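Local atomic coordinates of cycloserine biosynthesis protein DcsG (Streptomyces lavendulae, PDB entry 6JIL), a protein that catalyses the ATP- and magnesium-dependent cyclization of O-ureido-D-serine to the antibiotic D-cycloserine, as a member of the ATP-grasp family. Residues F134-T139 with S170-Q175; P176-V181 with D256-A261; G141-D146 with H213-D218. All blocks are in the same frame, centred on the assembly; numbering follows the deposited sequence.

Three contacts from separate parts of an ATP-grasp fold meet around one ADP; contacts 1 and 2 are buried and contact 3 only partly so. Contact 1 is a pair of antiparallel strands, rich in backbone hydrogen bonds, where K137 reaches both adenine and alpha phosphate and Q175 the adenine. The chain runs straight on from Q175 into contact 2, where P176-V181 reads the adenine edge and packs against a strand of another sheet through valines and a single serine bond; V135 CG2 and Y177 CD1 join the two at 3.6 Å. Contact 3 pairs two loops at the phosphate end; P138 of contact 1 packs on its K145 and D146 backbone.

Contact 1 (F134-T139 with S170-Q175); sequences FVVKPT and SHVILQ. With ADP (adenosine-5'-diphosphate), chain G.
The adenine and alpha-phosphate side of the ADP pocket is built on K137 and Q175, whose side chains cross from adjacent strands. K137 NZ lies 2.6 Å from Q175 OE1, a hydrogen bond with the ammonium above the amide plane, 46° out of it. The same NZ donates to N7 and O1A of ADP, so three acceptors grip it, while Q175 OE1 also receives ADP N6 at 3.2 Å. A bend at chi3 (76°) turns CE of K137 toward Q175 OE1, and T108 OG1 is hydrogen-bonded to Q175 NE2. These residues lie in the four-stranded antiparallel sheet of the ATP-grasp fold, between strands 109-111 and 148-151, where V135 with Q175 and K137 with I173 are hydrogen-bonded pairs; I173 N meets K137 O at 2.8 Å, nearly straight. On the nucleotide face V135 CG2 rests 3.8 Å from ADP C6. The other face is apolar: V136 CG1 meets V172 CG1 at 3.9 Å and V136 CG2 lies beside L174 CD2, with helices 155-167 and 117-127 packed beneath. T139 N bonds to H171 O, and the T139 and I173 side chains cross at about a right angle, CG2 of T139 on CG1 of I173.

Contact 2 (P176-V181 with D256-A261); sequences PYVESV and DLVRGA. With ADP (adenosine-5'-diphosphate), chain G.
V178 to V181 run past V258 to G260, with the CA atoms of S180 and R259 6.0 Å apart, as a type I turn closed by V181 N bonding to V178 O at 3.1 Å. Between the segments S180 OG donates to R259 O, modelled at 2.5 Å, in the carbonyl plane and on a lone pair. The hydroxyl stands between the backbone N and the carbonyl carbon (chi1 73°), which aims it at that oxygen. V178 CG1 comes to the same carbonyl, 3.4 Å from R259 O, so a methyl and a hydroxyl both meet it. The V181 and V258 side chains cross obliquely, V181 CG2 3.7 Å from V258 CG1, and V181 CG2 also faces adenine C2. The loop presents its backbone to the base: V178 N donates to ADP N1 at 2.9 Å, and P176 O accepts from N6, two bonds that read the amino and ring nitrogens of adenine. Y177 lays one ring face against C2 of the base, toward the ring's rim. In the fold, the loop links strand 172-176 to helix 181-184, while V258 packs on M266 and L268 of strand 265-271 and on E186 of strand 186-192.

Contact 3 (G141-D146 with H213-D218); sequences GCYSKD and HVPTLD. With ADP (adenosine-5'-diphosphate), chain G.
S144 and V214 are the closest backbone neighbours, their CA atoms 5.9 Å apart, where a type I' turn from C142 to K145 faces a loop bent into an inverse gamma turn at P215. T216 N closes that bend on V214 O at 2.7 Å. Between the two loops S144 OG donates to H213 O at 2.9 Å, in the carbonyl plane; with chi1 at -61° the hydroxyl sits beside its own backbone N and anti to the carbonyl carbon. S144 N itself points elsewhere, to the beta phosphate oxygen O3B of ADP at 2.7 Å, so one residue grips both the nucleotide and the opposing loop. The Y143 side chain crosses that of P215 obliquely, P215 CG approaching Y143 CE1 at 3.6 Å; V214 is modelled over one ring face, too close to be taken literally. Y143 OH is bonded to a water at 2.8 Å, which makes a weak further bond to P215 O. That carbonyl is also bound by R220, an inferred active-site residue. A tight turn between strands 133-138 and 148-151, bonded to the beta phosphate of ADP through S144 N, is consistent with the phosphate-binding loop of ATP-grasp enzymes, with the H213-D218 loop packed against it.

Contact 1 (F134-T139 with S170-Q175)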
loop_
_atom_site.group_PDB
_atom_site.type_symbol
_atom_site.label_atom_id
_atom_site.label_comp_id
_atom_site.label_asym_id
_atom_site.label_seq_id
_atom_site.Cartn_x
_atom_site.Cartn_y
_atom_site.Cartn_z
ATOM N N PHE A 134 18.166 -5.887 8.712
ATOM C CA PHE A 134 16.739 -5.793 8.994
ATOM C C PHE A 134 16.235 -4.435 8.553
ATOM O O PHE A 134 17.028 -3.556 8.237
ATOM C CB PHE A 134 16.467 -6.013 10.486
ATOM C CG PHE A 134 17.124 -5.004 11.399
ATOM C CD1 PHE A 134 16.365 -4.019 12.028
ATOM C CD2 PHE A 134 18.487 -5.081 11.684
ATOM C CE1 PHE A 134 16.954 -3.129 12.934
ATOM C CE2 PHE A 134 19.086 -4.196 12.587
ATOM C CZ PHE A 134 18.316 -3.220 13.215
ATOM N N VAL A 135 14.920 -4.266 8.512
ATOM C CA VAL A 135 14.357 -3.000 8.089
ATOM C C VAL A 135 13.415 -2.443 9.133
ATOM O O VAL A 135 12.697 -3.193 9.802
ATOM C CB VAL A 135 13.583 -3.151 6.762
ATOM C CG1 VAL A 135 13.026 -1.799 6.307
ATOM C CG2 VAL A 135 14.495 -3.734 5.704
ATOM N N VAL A 136 13.436 -1.121 9.274
ATOM C CA VAL A 136 12.560 -0.428 10.199
ATOM C C VAL A 136 11.610 0.410 9.357
ATOM O O VAL A 136 12.022 1.068 8.405
ATOM C CB VAL A 136 13.337 0.516 11.146
ATOM C CG1 VAL A 136 12.345 1.415 11.910
ATOM C CG2 VAL A 136 14.188 -0.304 12.122
ATOM N N LYS A 137 10.333 0.388 9.704
ATOM C CA LYS A 137 9.360 1.160 8.951
ATOM C C LYS A 137 8.087 1.336 9.761
ATOM O O LYS A 137 7.731 0.474 10.564
ATOM C CB LYS A 137 9.013 0.441 7.645
ATOM C CG LYS A 137 8.070 -0.734 7.853
ATOM C CD LYS A 137 7.715 -1.461 6.562
ATOM C CE LYS A 137 8.846 -2.346 6.073
ATOM N NZ LYS A 137 8.417 -3.210 4.933
ATOM N N PRO A 138 7.395 2.468 9.570
ATOM C CA PRO A 138 6.145 2.745 10.275
ATOM C C PRO A 138 5.063 1.893 9.620
ATOM O O PRO A 138 5.135 1.608 8.429
ATOM C CB PRO A 138 5.935 4.229 10.020
ATOM C CG PRO A 138 6.496 4.392 8.637
ATOM C CD PRO A 138 7.783 3.612 8.726
ATOM N N THR A 139 4.068 1.473 10.389
ATOM C CA THR A 139 3.002 0.662 9.813
ATOM C C THR A 139 2.081 1.533 8.973
ATOM O O THR A 139 1.361 1.033 8.102
ATOM C CB THR A 139 2.153 0.010 10.887
ATOM O OG1 THR A 139 1.504 1.032 11.650
ATOM C CG2 THR A 139 3.011 -0.845 11.790
ATOM N N SER A 170 3.004 6.199 16.071
ATOM C CA SER A 170 2.824 5.218 15.007
ATOM C C SER A 170 3.333 3.865 15.493
ATOM O O SER A 170 4.213 3.802 16.351
ATOM C CB SER A 170 3.639 5.603 13.763
ATOM O OG SER A 170 3.235 6.836 13.199
ATOM N N HIS A 171 2.773 2.784 14.961
ATOM C CA HIS A 171 3.252 1.453 15.311
ATOM C C HIS A 171 4.434 1.247 14.369
ATOM O O HIS A 171 4.453 1.794 13.272
ATOM C CB HIS A 171 2.190 0.388 15.043
ATOM C CG HIS A 171 1.229 0.191 16.171
ATOM N ND1 HIS A 171 0.305 1.144 16.541
ATOM C CD2 HIS A 171 1.046 -0.857 17.011
ATOM C CE1 HIS A 171 -0.409 0.693 17.557
ATOM N NE2 HIS A 171 0.020 -0.519 17.862
ATOM N N VAL A 172 5.422 0.470 14.788
ATOM C CA VAL A 172 6.596 0.232 13.957
ATOM C C VAL A 172 6.747 -1.235 13.631
ATOM O O VAL A 172 6.538 -2.098 14.483
ATOM C CB VAL A 172 7.884 0.716 14.662
ATOM C CG1 VAL A 172 9.106 0.419 13.802
ATOM C CG2 VAL A 172 7.782 2.210 14.945
ATOM N N ILE A 173 7.105 -1.518 12.386
ATOM C CA ILE A 173 7.300 -2.888 11.955
ATOM C C ILE A 173 8.776 -3.178 11.745
ATOM O O ILE A 173 9.498 -2.376 11.161
ATOM C CB ILE A 173 6.511 -3.185 10.648
ATOM C CG1 ILE A 173 5.045 -3.453 10.989
ATOM C CG2 ILE A 173 7.096 -4.388 9.927
ATOM C CD1 ILE A 173 4.184 -3.733 9.795
ATOM N N LEU A 174 9.216 -4.322 12.259
ATOM C CA LEU A 174 10.596 -4.767 12.117
ATOM C C LEU A 174 10.559 -6.013 11.245
ATOM O O LEU A 174 9.797 -6.938 11.519
ATOM C CB LEU A 174 11.195 -5.126 13.484
ATOM C CG LEU A 174 11.269 -4.033 14.553
ATOM C CD1 LEU A 174 11.873 -4.603 15.833
ATOM C CD2 LEU A 174 12.104 -2.875 14.046
ATOM N N GLN A 175 11.357 -6.034 10.183
ATOM C CA GLN A 175 11.398 -7.203 9.306
ATOM C C GLN A 175 12.826 -7.519 8.907
ATOM O O GLN A 175 13.669 -6.631 8.811
ATOM C CB GLN A 175 10.618 -6.976 8.000
ATOM C CG GLN A 175 9.205 -6.475 8.129
ATOM C CD GLN A 175 8.569 -6.207 6.774
ATOM O OE1 GLN A 175 9.157 -5.543 5.921
ATOM N NE2 GLN A 175 7.362 -6.718 6.572
HETATM P PB ADP G . 6.120 1.567 1.492
HETATM O O1B ADP G . 6.487 1.274 -0.052
HETATM O O2B ADP G . 4.606 1.519 1.680
HETATM O O3B ADP G . 6.639 2.973 1.864
HETATM P PA ADP G . 7.481 -0.807 1.760
HETATM O O1A ADP G . 7.159 -2.016 2.515
HETATM O O2A ADP G . 6.957 -1.009 0.273
HETATM O O3A ADP G . 6.779 0.465 2.504
HETATM O "O5'" ADP G . 9.076 -0.597 1.806
HETATM C "C5'" ADP G . 9.466 0.330 0.792
HETATM C "C4'" ADP G . 10.655 -0.260 0.023
HETATM O "O4'" ADP G . 11.694 -0.656 0.946
HETATM C "C3'" ADP G . 10.244 -1.505 -0.754
HETATM O "O3'" ADP G . 9.789 -1.184 -2.063
HETATM C "C2'" ADP G . 11.518 -2.352 -0.749
HETATM O "O2'" ADP G . 12.358 -2.054 -1.869
HETATM C "C1'" ADP G . 12.182 -1.990 0.599
HETATM N N9 ADP G . 11.845 -2.983 1.659
HETATM C C8 ADP G . 10.985 -2.809 2.716
HETATM N N7 ADP G . 10.974 -3.863 3.476
HETATM C C5 ADP G . 11.815 -4.788 2.970
HETATM C C6 ADP G . 12.368 -6.002 3.461
HETATM N N6 ADP G . 11.883 -6.583 4.624
HETATM N N1 ADP G . 13.385 -6.568 2.784
HETATM C C2 ADP G . 13.886 -6.019 1.676
HETATM N N3 ADP G . 13.405 -4.880 1.183
HETATM C C4 ADP G . 12.387 -4.237 1.785
HETATM O O HOH W 1 0.870 3.395 13.213
#

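Contact 2 (P176-V181 with D256-A261)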
loop_
_atom_site.group_PDB
_atom_site.type_symbol
_atom_site.label_atom_id
_atom_site.label_comp_id
_atom_site.label_asym_id
_atom_site.label_seq_id
_atom_site.Cartn_x
_atom_site.Cartn_y
_atom_site.Cartn_z
ATOM N N PRO A 176 13.121 -8.802 8.683
ATOM C CA PRO A 176 14.486 -9.116 8.276
ATOM C C PRO A 176 14.601 -8.613 6.842
ATOM O O PRO A 176 13.604 -8.579 6.122
ATOM C CB PRO A 176 14.525 -10.635 8.349
ATOM C CG PRO A 176 13.105 -11.025 8.048
ATOM C CD PRO A 176 12.330 -10.029 8.876
ATOM N N TYR A 177 15.793 -8.204 6.430
ATOM C CA TYR A 177 15.977 -7.735 5.067
ATOM C C TYR A 177 15.985 -8.929 4.113
ATOM O O TYR A 177 16.833 -9.815 4.234
ATOM C CB TYR A 177 17.299 -6.978 4.920
ATOM C CG TYR A 177 17.418 -6.315 3.574
ATOM C CD1 TYR A 177 16.778 -5.102 3.318
ATOM C CD2 TYR A 177 18.094 -6.934 2.526
ATOM C CE1 TYR A 177 16.804 -4.525 2.050
ATOM C CE2 TYR A 177 18.124 -6.365 1.249
ATOM C CZ TYR A 177 17.474 -5.164 1.018
ATOM O OH TYR A 177 17.468 -4.608 -0.241
ATOM N N VAL A 178 15.040 -8.948 3.175
ATOM C CA VAL A 178 14.935 -10.021 2.186
ATOM C C VAL A 178 16.034 -9.810 1.147
ATOM O O VAL A 178 15.961 -8.904 0.319
ATOM C CB VAL A 178 13.543 -10.007 1.508
ATOM C CG1 VAL A 178 13.502 -10.995 0.342
ATOM C CG2 VAL A 178 12.475 -10.358 2.536
ATOM N N GLU A 179 17.051 -10.662 1.209
ATOM C CA GLU A 179 18.218 -10.589 0.336
ATOM C C GLU A 179 17.989 -10.592 -1.170
ATOM O O GLU A 179 18.760 -9.978 -1.913
ATOM C CB GLU A 179 19.194 -11.714 0.699
ATOM C CG GLU A 179 19.584 -11.727 2.176
ATOM C CD GLU A 179 20.692 -12.720 2.488
ATOM O OE1 GLU A 179 20.533 -13.922 2.175
ATOM O OE2 GLU A 179 21.724 -12.299 3.054
ATOM N N SER A 180 16.949 -11.272 -1.636
ATOM C CA SER A 180 16.699 -11.318 -3.072
ATOM C C SER A 180 16.316 -9.960 -3.642
ATOM O O SER A 180 16.489 -9.721 -4.827
ATOM C CB SER A 180 15.593 -12.323 -3.405
ATOM O OG SER A 180 14.321 -11.834 -3.017
ATOM N N VAL A 181 15.804 -9.068 -2.806
ATOM C CA VAL A 181 15.381 -7.756 -3.291
ATOM C C VAL A 181 16.518 -6.914 -3.885
ATOM O O VAL A 181 16.286 -6.069 -4.753
ATOM C CB VAL A 181 14.666 -6.956 -2.171
ATOM C CG1 VAL A 181 14.212 -5.608 -2.693
ATOM C CG2 VAL A 181 13.469 -7.733 -1.672
ATOM N N ASP A 256 2.253 -6.424 -3.465
ATOM C CA ASP A 256 3.678 -6.430 -3.773
ATOM C C ASP A 256 4.357 -7.681 -3.210
ATOM O O ASP A 256 4.262 -7.980 -2.014
ATOM C CB ASP A 256 4.334 -5.154 -3.240
ATOM C CG ASP A 256 3.613 -3.890 -3.714
ATOM O OD1 ASP A 256 3.116 -3.864 -4.867
ATOM O OD2 ASP A 256 3.549 -2.916 -2.935
ATOM N N LEU A 257 5.041 -8.404 -4.094
ATOM C CA LEU A 257 5.716 -9.650 -3.742
ATOM C C LEU A 257 7.225 -9.613 -3.840
ATOM O O LEU A 257 7.782 -8.921 -4.685
ATOM C CB LEU A 257 5.223 -10.773 -4.656
ATOM C CG LEU A 257 3.895 -11.468 -4.375
ATOM C CD1 LEU A 257 2.907 -10.509 -3.762
ATOM C CD2 LEU A 257 3.376 -12.062 -5.680
ATOM N N VAL A 258 7.877 -10.380 -2.972
ATOM C CA VAL A 258 9.329 -10.505 -2.976
ATOM C C VAL A 258 9.653 -11.993 -2.952
ATOM O O VAL A 258 8.826 -12.804 -2.536
ATOM C CB VAL A 258 9.991 -9.794 -1.763
ATOM C CG1 VAL A 258 9.809 -8.287 -1.890
ATOM C CG2 VAL A 258 9.402 -10.300 -0.452
ATOM N N ARG A 259 10.848 -12.349 -3.410
ATOM C CA ARG A 259 11.276 -13.747 -3.470
ATOM C C ARG A 259 11.990 -14.201 -2.205
ATOM O O ARG A 259 12.983 -13.607 -1.802
ATOM C CB ARG A 259 12.217 -13.962 -4.667
ATOM C CG ARG A 259 11.675 -13.455 -5.999
ATOM C CD ARG A 259 12.687 -13.591 -7.150
ATOM N NE ARG A 259 12.865 -14.967 -7.616
ATOM C CZ ARG A 259 13.708 -15.847 -7.082
ATOM N NH1 ARG A 259 14.473 -15.510 -6.052
ATOM N NH2 ARG A 259 13.783 -17.073 -7.578
ATOM N N GLY A 260 11.487 -15.258 -1.579
ATOM C CA GLY A 260 12.144 -15.767 -0.389
ATOM C C GLY A 260 13.365 -16.559 -0.822
ATOM O O GLY A 260 13.631 -16.673 -2.018
ATOM N N ALA A 261 14.125 -17.094 0.127
ATOM C CA ALA A 261 15.295 -17.897 -0.230
ATOM C C ALA A 261 14.739 -19.152 -0.895
ATOM O O ALA A 261 15.330 -19.714 -1.813
ATOM C CB ALA A 261 16.087 -18.261 1.019
HETATM P PB ADP G . 6.120 1.567 1.492
HETATM O O1B ADP G . 6.487 1.274 -0.052
HETATM O O2B ADP G . 4.606 1.519 1.680
HETATM O O3B ADP G . 6.639 2.973 1.864
HETATM P PA ADP G . 7.481 -0.807 1.760
HETATM O O1A ADP G . 7.159 -2.016 2.515
HETATM O O2A ADP G . 6.957 -1.009 0.273
HETATM O O3A ADP G . 6.779 0.465 2.504
HETATM O "O5'" ADP G . 9.076 -0.597 1.806
HETATM C "C5'" ADP G . 9.466 0.330 0.792
HETATM C "C4'" ADP G . 10.655 -0.260 0.023
HETATM O "O4'" ADP G . 11.694 -0.656 0.946
HETATM C "C3'" ADP G . 10.244 -1.505 -0.754
HETATM O "O3'" ADP G . 9.789 -1.184 -2.063
HETATM C "C2'" ADP G . 11.518 -2.352 -0.749
HETATM O "O2'" ADP G . 12.358 -2.054 -1.869
HETATM C "C1'" ADP G . 12.182 -1.990 0.599
HETATM N N9 ADP G . 11.845 -2.983 1.659
HETATM C C8 ADP G . 10.985 -2.809 2.716
HETATM N N7 ADP G . 10.974 -3.863 3.476
HETATM C C5 ADP G . 11.815 -4.788 2.970
HETATM C C6 ADP G . 12.368 -6.002 3.461
HETATM N N6 ADP G . 11.883 -6.583 4.624
HETATM N N1 ADP G . 13.385 -6.568 2.784
HETATM C C2 ADP G . 13.886 -6.019 1.676
HETATM N N3 ADP G . 13.405 -4.880 1.183
HETATM C C4 ADP G . 12.387 -4.237 1.785
#

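Contact 3 (G141-D146 with H213-D218)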
loop_
_atom_site.group_PDB
_atom_site.type_symbol
_atom_site.label_atom_id
_atom_site.label_comp_id
_atom_site.label_asym_id
_atom_site.label_seq_id
_atom_site.Cartn_x
_atom_site.Cartn_y
_atom_site.Cartn_z
ATOM N N GLY A 141 2.550 4.232 6.532
ATOM C CA GLY A 141 3.307 5.060 5.609
ATOM C C GLY A 141 3.189 4.586 4.172
ATOM O O GLY A 141 2.426 3.669 3.871
ATOM N N CYS A 142 3.941 5.230 3.285
ATOM C CA CYS A 142 3.972 4.884 1.865
ATOM C C CYS A 142 5.109 5.633 1.194
ATOM O O CYS A 142 5.754 6.495 1.802
ATOM C CB CYS A 142 2.653 5.253 1.165
ATOM S SG CYS A 142 2.326 7.041 0.954
ATOM N N TYR A 143 5.354 5.289 -0.063
ATOM C CA TYR A 143 6.391 5.938 -0.850
ATOM C C TYR A 143 7.746 5.963 -0.141
ATOM O O TYR A 143 8.456 6.966 -0.176
ATOM C CB TYR A 143 5.930 7.357 -1.179
ATOM C CG TYR A 143 6.432 7.884 -2.501
ATOM C CD1 TYR A 143 6.192 7.190 -3.686
ATOM C CD2 TYR A 143 7.134 9.088 -2.572
ATOM C CE1 TYR A 143 6.644 7.683 -4.917
ATOM C CE2 TYR A 143 7.586 9.585 -3.788
ATOM C CZ TYR A 143 7.338 8.878 -4.957
ATOM O OH TYR A 143 7.790 9.377 -6.157
ATOM N N SER A 144 8.094 4.853 0.505
ATOM C CA SER A 144 9.364 4.726 1.219
ATOM C C SER A 144 9.530 5.636 2.443
ATOM O O SER A 144 10.634 5.752 2.972
ATOM C CB SER A 144 10.533 4.975 0.261
ATOM O OG SER A 144 10.552 4.030 -0.799
ATOM N N LYS A 145 8.456 6.271 2.909
ATOM C CA LYS A 145 8.567 7.155 4.069
ATOM C C LYS A 145 9.112 6.493 5.344
ATOM O O LYS A 145 8.614 5.461 5.794
ATOM C CB LYS A 145 7.221 7.797 4.397
ATOM C CG LYS A 145 7.355 8.876 5.460
ATOM C CD LYS A 145 6.030 9.499 5.837
ATOM C CE LYS A 145 6.263 10.696 6.730
ATOM N NZ LYS A 145 7.232 11.629 6.076
ATOM N N ASP A 146 10.129 7.121 5.922
ATOM C CA ASP A 146 10.782 6.652 7.147
ATOM C C ASP A 146 11.134 5.171 7.146
ATOM O O ASP A 146 11.105 4.519 8.191
ATOM C CB ASP A 146 9.925 6.981 8.375
ATOM C CG ASP A 146 9.746 8.478 8.573
ATOM O OD1 ASP A 146 10.756 9.203 8.579
ATOM O OD2 ASP A 146 8.596 8.936 8.727
ATOM N N HIS A 213 15.652 5.125 -1.843
ATOM C CA HIS A 213 15.013 5.643 -3.041
ATOM C C HIS A 213 13.507 5.724 -2.912
ATOM O O HIS A 213 12.909 5.197 -1.976
ATOM C CB HIS A 213 15.371 4.790 -4.263
ATOM C CG HIS A 213 16.790 4.951 -4.706
ATOM N ND1 HIS A 213 17.677 3.897 -4.769
ATOM C CD2 HIS A 213 17.485 6.054 -5.077
ATOM C CE1 HIS A 213 18.857 4.345 -5.158
ATOM N NE2 HIS A 213 18.768 5.649 -5.351
ATOM N N VAL A 214 12.915 6.403 -3.881
ATOM C CA VAL A 214 11.486 6.597 -3.959
ATOM C C VAL A 214 11.126 6.011 -5.339
ATOM O O VAL A 214 11.780 6.311 -6.332
ATOM C CB VAL A 214 11.184 8.118 -3.800
ATOM C CG1 VAL A 214 10.625 8.718 -5.072
ATOM C CG2 VAL A 214 10.273 8.323 -2.620
ATOM N N PRO A 215 10.095 5.149 -5.405
ATOM C CA PRO A 215 9.638 4.488 -6.638
ATOM C C PRO A 215 9.174 5.349 -7.809
ATOM O O PRO A 215 7.997 5.343 -8.162
ATOM C CB PRO A 215 8.535 3.569 -6.135
ATOM C CG PRO A 215 7.934 4.375 -5.052
ATOM C CD PRO A 215 9.152 4.876 -4.308
ATOM N N THR A 216 10.106 6.072 -8.419
ATOM C CA THR A 216 9.796 6.915 -9.566
ATOM C C THR A 216 9.692 6.047 -10.827
ATOM O O THR A 216 10.087 4.883 -10.816
ATOM C CB THR A 216 10.881 7.985 -9.754
ATOM O OG1 THR A 216 12.171 7.395 -9.545
ATOM C CG2 THR A 216 10.680 9.121 -8.763
ATOM N N LEU A 217 9.169 6.613 -11.910
ATOM C CA LEU A 217 8.999 5.867 -13.163
ATOM C C LEU A 217 10.213 5.085 -13.655
ATOM O O LEU A 217 10.066 3.988 -14.187
ATOM C CB LEU A 217 8.517 6.801 -14.280
ATOM C CG LEU A 217 7.065 7.242 -14.093
ATOM C CD1 LEU A 217 6.648 8.192 -15.206
ATOM C CD2 LEU A 217 6.182 6.003 -14.076
ATOM N N ASP A 218 11.409 5.637 -13.489
ATOM C CA ASP A 218 12.598 4.931 -13.941
ATOM C C ASP A 218 12.860 3.669 -13.116
ATOM O O ASP A 218 13.643 2.802 -13.512
ATOM C CB ASP A 218 13.807 5.870 -13.919
ATOM C CG ASP A 218 13.992 6.557 -12.587
ATOM O OD1 ASP A 218 12.993 7.029 -12.006
ATOM O OD2 ASP A 218 15.148 6.637 -12.128
HETATM P PB ADP G . 6.120 1.567 1.492
HETATM O O1B ADP G . 6.487 1.274 -0.052
HETATM O O2B ADP G . 4.606 1.519 1.680
HETATM O O3B ADP G . 6.639 2.973 1.864
HETATM P PA ADP G . 7.481 -0.807 1.760
HETATM O O1A ADP G . 7.159 -2.016 2.515
HETATM O O2A ADP G . 6.957 -1.009 0.273
HETATM O O3A ADP G . 6.779 0.465 2.504
HETATM O "O5'" ADP G . 9.076 -0.597 1.806
HETATM C "C5'" ADP G . 9.466 0.330 0.792
HETATM C "C4'" ADP G . 10.655 -0.260 0.023
HETATM O "O4'" ADP G . 11.694 -0.656 0.946
HETATM C "C3'" ADP G . 10.244 -1.505 -0.754
HETATM O "O3'" ADP G . 9.789 -1.184 -2.063
HETATM C "C2'" ADP G . 11.518 -2.352 -0.749
HETATM O "O2'" ADP G . 12.358 -2.054 -1.869
HETATM C "C1'" ADP G . 12.182 -1.990 0.599
HETATM N N9 ADP G . 11.845 -2.983 1.659
HETATM C C8 ADP G . 10.985 -2.809 2.716
HETATM N N7 ADP G . 10.974 -3.863 3.476
HETATM C C5 ADP G . 11.815 -4.788 2.970
HETATM C C6 ADP G . 12.368 -6.002 3.461
HETATM N N6 ADP G . 11.883 -6.583 4.624
HETATM N N1 ADP G . 13.385 -6.568 2.784
HETATM C C2 ADP G . 13.886 -6.019 1.676
HETATM N N3 ADP G . 13.405 -4.880 1.183
HETATM C C4 ADP G . 12.387 -4.237 1.785
HETATM O O HOH W 2 6.549 8.394 -8.435
#